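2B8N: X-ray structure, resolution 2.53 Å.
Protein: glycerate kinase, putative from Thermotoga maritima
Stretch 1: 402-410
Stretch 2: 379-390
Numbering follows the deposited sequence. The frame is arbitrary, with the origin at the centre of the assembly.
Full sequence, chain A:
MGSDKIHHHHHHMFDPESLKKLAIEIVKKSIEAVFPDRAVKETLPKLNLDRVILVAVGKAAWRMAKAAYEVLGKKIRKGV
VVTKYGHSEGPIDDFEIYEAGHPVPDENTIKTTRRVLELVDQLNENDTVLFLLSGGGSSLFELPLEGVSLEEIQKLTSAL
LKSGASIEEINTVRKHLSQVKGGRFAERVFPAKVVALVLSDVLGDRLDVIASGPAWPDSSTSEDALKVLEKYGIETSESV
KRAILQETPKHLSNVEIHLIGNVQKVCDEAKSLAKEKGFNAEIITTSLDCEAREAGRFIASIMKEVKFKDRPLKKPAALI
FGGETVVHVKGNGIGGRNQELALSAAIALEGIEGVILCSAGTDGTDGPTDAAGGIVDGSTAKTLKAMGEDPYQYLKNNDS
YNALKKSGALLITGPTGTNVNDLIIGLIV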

ATOM      1  N   ASN A 402      17.982  12.810   9.712  1.00 26.32           N
ATOM      2  CA  ASN A 402      18.790  13.655  10.612  1.00 25.65           C
ATOM      3  C   ASN A 402      18.857  15.107  10.167  1.00 26.26           C
ATOM      4  O   ASN A 402      18.835  15.997  10.996  1.00 27.25           O
ATOM      5  CB  ASN A 402      20.224  13.108  10.758  1.00 26.37           C
ATOM      6  CG  ASN A 402      20.311  11.905  11.694  1.00 25.62           C
ATOM      7  OD1 ASN A 402      19.425  11.663  12.494  1.00 23.63           O
ATOM      8  ND2 ASN A 402      21.393  11.163  11.598  1.00 26.86           N
ATOM      9  N   ALA A 403      18.929  15.342   8.862  1.00 26.65           N
ATOM     10  CA  ALA A 403      18.935  16.697   8.333  1.00 26.81           C
ATOM     11  C   ALA A 403      17.635  17.411   8.661  1.00 26.59           C
ATOM     12  O   ALA A 403      17.654  18.588   9.036  1.00 26.33           O
ATOM     13  CB  ALA A 403      19.144  16.674   6.841  1.00 27.96           C
ATOM     14  N   LEU A 404      16.518  16.694   8.534  1.00 26.47           N
ATOM     15  CA  LEU A 404      15.193  17.243   8.820  1.00 27.31           C
ATOM     16  C   LEU A 404      14.939  17.432  10.328  1.00 28.14           C
ATOM     17  O   LEU A 404      14.343  18.433  10.717  1.00 30.61           O
ATOM     18  CB  LEU A 404      14.101  16.376   8.175  1.00 27.66           C
ATOM     19  CG  LEU A 404      14.150  16.165   6.646  1.00 28.18           C
ATOM     20  CD1 LEU A 404      13.222  15.037   6.232  1.00 33.14           C
ATOM     21  CD2 LEU A 404      13.790  17.442   5.862  1.00 25.29           C
ATOM     22  N   LYS A 405      15.387  16.503  11.172  1.00 27.69           N
ATOM     23  CA  LYS A 405      15.252  16.690  12.635  1.00 27.59           C
ATOM     24  C   LYS A 405      15.976  17.961  13.104  1.00 27.42           C
ATOM     25  O   LYS A 405      15.450  18.719  13.909  1.00 26.94           O
ATOM     26  CB  LYS A 405      15.761  15.482  13.446  1.00 27.17           C
ATOM     27  N   LYS A 406      17.177  18.187  12.578  1.00 27.33           N
ATOM     28  CA  LYS A 406      18.006  19.329  12.967  1.00 28.17           C
ATOM     29  C   LYS A 406      17.399  20.661  12.567  1.00 27.85           C
ATOM     30  O   LYS A 406      17.753  21.702  13.110  1.00 28.17           O
ATOM     31  CB  LYS A 406      19.396  19.251  12.316  1.00 27.81           C
ATOM     32  CG  LYS A 406      20.356  18.299  12.980  1.00 28.75           C
ATOM     33  CD  LYS A 406      21.658  18.200  12.200  1.00 30.52           C
ATOM     34  CE  LYS A 406      22.523  17.062  12.715  1.00 29.63           C
ATOM     35  NZ  LYS A 406      22.910  17.319  14.110  1.00 33.62           N
ATOM     36  N   SER A 407      16.517  20.642  11.592  1.00 26.35           N
ATOM     37  CA  SER A 407      15.943  21.873  11.104  1.00 27.26           C
ATOM     38  C   SER A 407      14.432  21.938  11.368  1.00 26.91           C
ATOM     39  O   SER A 407      13.728  22.772  10.774  1.00 25.56           O
ATOM     40  CB  SER A 407      16.242  21.990   9.610  1.00 28.54           C
ATOM     41  OG  SER A 407      16.007  20.754   8.966  1.00 26.63           O
ATOM     42  N   GLY A 408      13.940  21.058  12.247  1.00 25.79           N
ATOM     43  CA  GLY A 408      12.536  21.057  12.663  1.00 25.16           C
ATOM     44  C   GLY A 408      11.577  20.823  11.527  1.00 26.71           C
ATOM     45  O   GLY A 408      10.514  21.449  11.464  1.00 28.49           O
ATOM     46  N   ALA A 409      11.944  19.918  10.624  1.00 26.58           N
ATOM     47  CA  ALA A 409      11.222  19.738   9.367  1.00 25.31           C
ATOM     48  C   ALA A 409      10.739  18.296   9.161  1.00 26.43           C
ATOM     49  O   ALA A 409      10.343  17.926   8.053  1.00 26.33           O
ATOM     50  CB  ALA A 409      12.110  20.179   8.219  1.00 24.20           C
ATOM     51  N   LEU A 410      10.755  17.488  10.222  1.00 26.91           N
ATOM     52  CA  LEU A 410      10.189  16.140  10.163  1.00 26.61           C
ATOM     53  C   LEU A 410       8.669  16.215  10.343  1.00 26.73           C
ATOM     54  O   LEU A 410       8.189  16.954  11.197  1.00 26.60           O
ATOM     55  CB  LEU A 410      10.768  15.227  11.255  1.00 26.02           C
ATOM     56  CG  LEU A 410      12.109  14.539  11.006  1.00 29.51           C
ATOM     57  CD1 LEU A 410      12.498  13.735  12.232  1.00 30.30           C
ATOM     58  CD2 LEU A 410      12.085  13.630   9.758  1.00 27.57           C
TER
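Stretch 2, residues 379-390: STAKTLKAMGED

How does stretch 2 run across stretch 1? The middle of stretch 2, Ala381 to Lys385, is helical and approaches the place where the helix of stretch 1 gives out, with the CA atoms of Thr383 and Ser407 6.1 Å apart. The contact travels with the chain, from Thr380 against Ser407 and Ala409, through Leu384, to Met387 and Glu389 against Lys406. Gly388 leaves helical geometry with positive phi in a Schellman motif, Glu389 N bonding back to Leu384 O at 2.8 Å, and the chain continues extended through Glu389 and Asp390.

Which side chains pack together? Leu384, in the m, t rotamer, is central: it starts out sideways, yet its end comes nearer, so CD1 lies 4.2 Å from Ala403 CB and CD2 3.8 Å from Lys406 CB, while CG is 3.9 Å from Ser407 CB. One turn earlier, Thr380 CG2 touches Ser407 OG at 3.9 Å and Ala409 CB at 4.3 Å. Side chain also meets backbone: Leu384 CD2 lies 3.4 Å from Ala403 O, and SE of the selenomethionine Met387 3.4 Å from Lys406 O.

Where does charge enter? The CA-to-CB bond of Glu389 points toward stretch 1, and Glu389 OE2 forms a long salt bridge with Lys406 NZ at 3.5 Å.

Do hydrogen bonds join the stretches? None does directly. Ser407 OG instead donates to Ala403 O within its own stretch, at 2.7 Å. A water adds a second polar link: its O donates to Ser407 O at 3.1 Å and bonds Thr380 OG1 at 2.7 Å.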

ATOM      1  N   SER A 379      13.465  28.483   3.923  1.00 25.54           N
ATOM      2  CA  SER A 379      14.445  28.737   4.993  1.00 27.25           C
ATOM      3  C   SER A 379      15.138  27.477   5.519  1.00 26.62           C
ATOM      4  O   SER A 379      16.204  27.563   6.094  1.00 27.27           O
ATOM      5  CB  SER A 379      13.758  29.428   6.164  1.00 26.51           C
ATOM      6  OG  SER A 379      12.843  28.538   6.771  1.00 31.38           O
ATOM      7  N   THR A 380      14.503  26.321   5.349  1.00 26.69           N
ATOM      8  CA  THR A 380      15.010  25.037   5.842  1.00 26.01           C
ATOM      9  C   THR A 380      16.522  24.802   5.600  1.00 26.72           C
ATOM     10  O   THR A 380      17.275  24.473   6.543  1.00 26.55           O
ATOM     11  CB  THR A 380      14.195  23.856   5.214  1.00 26.64           C
ATOM     12  OG1 THR A 380      12.803  24.006   5.520  1.00 22.56           O
ATOM     13  CG2 THR A 380      14.688  22.487   5.728  1.00 25.18           C
ATOM     14  N   ALA A 381      16.957  24.961   4.348  1.00 26.40           N
ATOM     15  CA  ALA A 381      18.368  24.758   3.981  1.00 27.34           C
ATOM     16  C   ALA A 381      19.316  25.750   4.668  1.00 27.84           C
ATOM     17  O   ALA A 381      20.401  25.379   5.101  1.00 27.35           O
ATOM     18  CB  ALA A 381      18.531  24.816   2.472  1.00 28.04           C
ATOM     19  N   LYS A 382      18.908  27.008   4.765  1.00 29.16           N
ATOM     20  CA  LYS A 382      19.731  28.001   5.452  1.00 30.28           C
ATOM     21  C   LYS A 382      19.722  27.837   6.995  1.00 29.64           C
ATOM     22  O   LYS A 382      20.694  28.233   7.674  1.00 29.61           O
ATOM     23  CB  LYS A 382      19.443  29.441   4.977  1.00 30.34           C
ATOM     24  CG  LYS A 382      17.997  29.859   4.864  1.00 32.53           C
ATOM     25  CD  LYS A 382      17.875  31.333   4.378  1.00 34.57           C
ATOM     26  CE  LYS A 382      17.910  31.482   2.845  1.00 35.21           C
ATOM     27  NZ  LYS A 382      19.280  31.702   2.314  1.00 33.95           N
ATOM     28  N   THR A 383      18.663  27.240   7.548  1.00 29.03           N
ATOM     29  CA  THR A 383      18.669  26.893   8.971  1.00 29.56           C
ATOM     30  C   THR A 383      19.807  25.896   9.219  1.00 29.21           C
ATOM     31  O   THR A 383      20.573  26.040  10.183  1.00 30.80           O
ATOM     32  CB  THR A 383      17.338  26.269   9.477  1.00 30.39           C
ATOM     33  OG1 THR A 383      16.227  27.147   9.232  1.00 28.28           O
ATOM     34  CG2 THR A 383      17.434  26.008  10.974  1.00 31.70           C
ATOM     35  N   LEU A 384      19.923  24.910   8.328  1.00 27.94           N
ATOM     36  CA  LEU A 384      21.009  23.934   8.380  1.00 27.39           C
ATOM     37  C   LEU A 384      22.403  24.534   8.149  1.00 26.95           C
ATOM     38  O   LEU A 384      23.350  24.246   8.901  1.00 28.21           O
ATOM     39  CB  LEU A 384      20.754  22.823   7.370  1.00 26.82           C
ATOM     40  CG  LEU A 384      19.669  21.830   7.766  1.00 26.44           C
ATOM     41  CD1 LEU A 384      19.349  20.911   6.590  1.00 28.64           C
ATOM     42  CD2 LEU A 384      20.072  21.014   8.985  1.00 22.75           C
ATOM     43  N   LYS A 385      22.535  25.367   7.121  1.00 26.67           N
ATOM     44  CA  LYS A 385      23.804  26.066   6.877  1.00 27.15           C
ATOM     45  C   LYS A 385      24.210  26.934   8.069  1.00 27.38           C
ATOM     46  O   LYS A 385      25.375  26.899   8.489  1.00 27.22           O
ATOM     47  CB  LYS A 385      23.747  26.887   5.585  1.00 27.70           C
ATOM     48  CG  LYS A 385      23.614  26.019   4.315  1.00 29.28           C
ATOM     49  CD  LYS A 385      23.319  26.846   3.061  1.00 26.60           C
ATOM     50  CE  LYS A 385      23.240  25.959   1.801  1.00 30.57           C
ATOM     51  NZ  LYS A 385      23.045  26.704   0.491  1.00 22.85           N
ATOM     52  N   ALA A 386      23.256  27.670   8.645  1.00 27.58           N
ATOM     53  CA  ALA A 386      23.535  28.511   9.819  1.00 27.20           C
ATOM     54  C   ALA A 386      23.967  27.698  11.030  1.00 28.11           C
ATOM     55  O   ALA A 386      24.597  28.236  11.930  1.00 26.98           O
ATOM     56  CB  ALA A 386      22.339  29.356  10.173  1.00 26.96           C
HETATM   57  N   MSE A 387      23.629  26.413  11.071  1.00 29.60           N
HETATM   58  CA  MSE A 387      24.161  25.533  12.119  1.00 31.69           C
HETATM   59  C   MSE A 387      25.513  24.880  11.764  1.00 29.74           C
HETATM   60  O   MSE A 387      26.078  24.116  12.558  1.00 28.63           O
HETATM   61  CB  MSE A 387      23.146  24.467  12.441  1.00 31.58           C
HETATM   62  CG  MSE A 387      21.880  25.007  13.042  1.00 34.68           C
HETATM   63 SE   MSE A 387      20.559  23.577  13.023  1.00 38.88          SE
HETATM   64  CE  MSE A 387      21.633  22.113  13.935  1.00 37.62           C
ATOM     65  N   GLY A 388      26.040  25.204  10.587  1.00 29.49           N
ATOM     66  CA  GLY A 388      27.294  24.634  10.119  1.00 28.64           C
ATOM     67  C   GLY A 388      27.111  23.314   9.388  1.00 28.97           C
ATOM     68  O   GLY A 388      28.087  22.619   9.128  1.00 28.49           O
ATOM     69  N   GLU A 389      25.874  22.952   9.052  1.00 28.77           N
ATOM     70  CA  GLU A 389      25.619  21.679   8.389  1.00 29.54           C
ATOM     71  C   GLU A 389      25.503  21.902   6.885  1.00 29.81           C
ATOM     72  O   GLU A 389      25.133  22.981   6.445  1.00 29.91           O
ATOM     73  CB  GLU A 389      24.341  21.030   8.928  1.00 30.34           C
ATOM     74  CG  GLU A 389      24.320  20.742  10.417  1.00 31.98           C
ATOM     75  CD  GLU A 389      25.165  19.542  10.821  1.00 37.01           C
ATOM     76  OE1 GLU A 389      25.957  19.029  10.004  1.00 39.81           O
ATOM     77  OE2 GLU A 389      25.028  19.095  11.974  1.00 40.26           O
ATOM     78  N   ASP A 390      25.826  20.874   6.103  1.00 30.52           N
ATOM     79  CA  ASP A 390      25.666  20.903   4.638  1.00 30.47           C
ATOM     80  C   ASP A 390      24.548  19.945   4.170  1.00 29.31           C
ATOM     81  O   ASP A 390      24.694  18.720   4.258  1.00 28.31           O
ATOM     82  CB  ASP A 390      26.972  20.537   3.931  1.00 30.77           C
ATOM     83  CG  ASP A 390      26.798  20.414   2.421  1.00 36.37           C
ATOM     84  OD1 ASP A 390      25.911  21.089   1.862  1.00 36.67           O
ATOM     85  OD2 ASP A 390      27.536  19.626   1.794  1.00 46.03           O
TER
HETATM   86  O   HOH W   1      12.347  23.794   8.207  1.00 28.48           O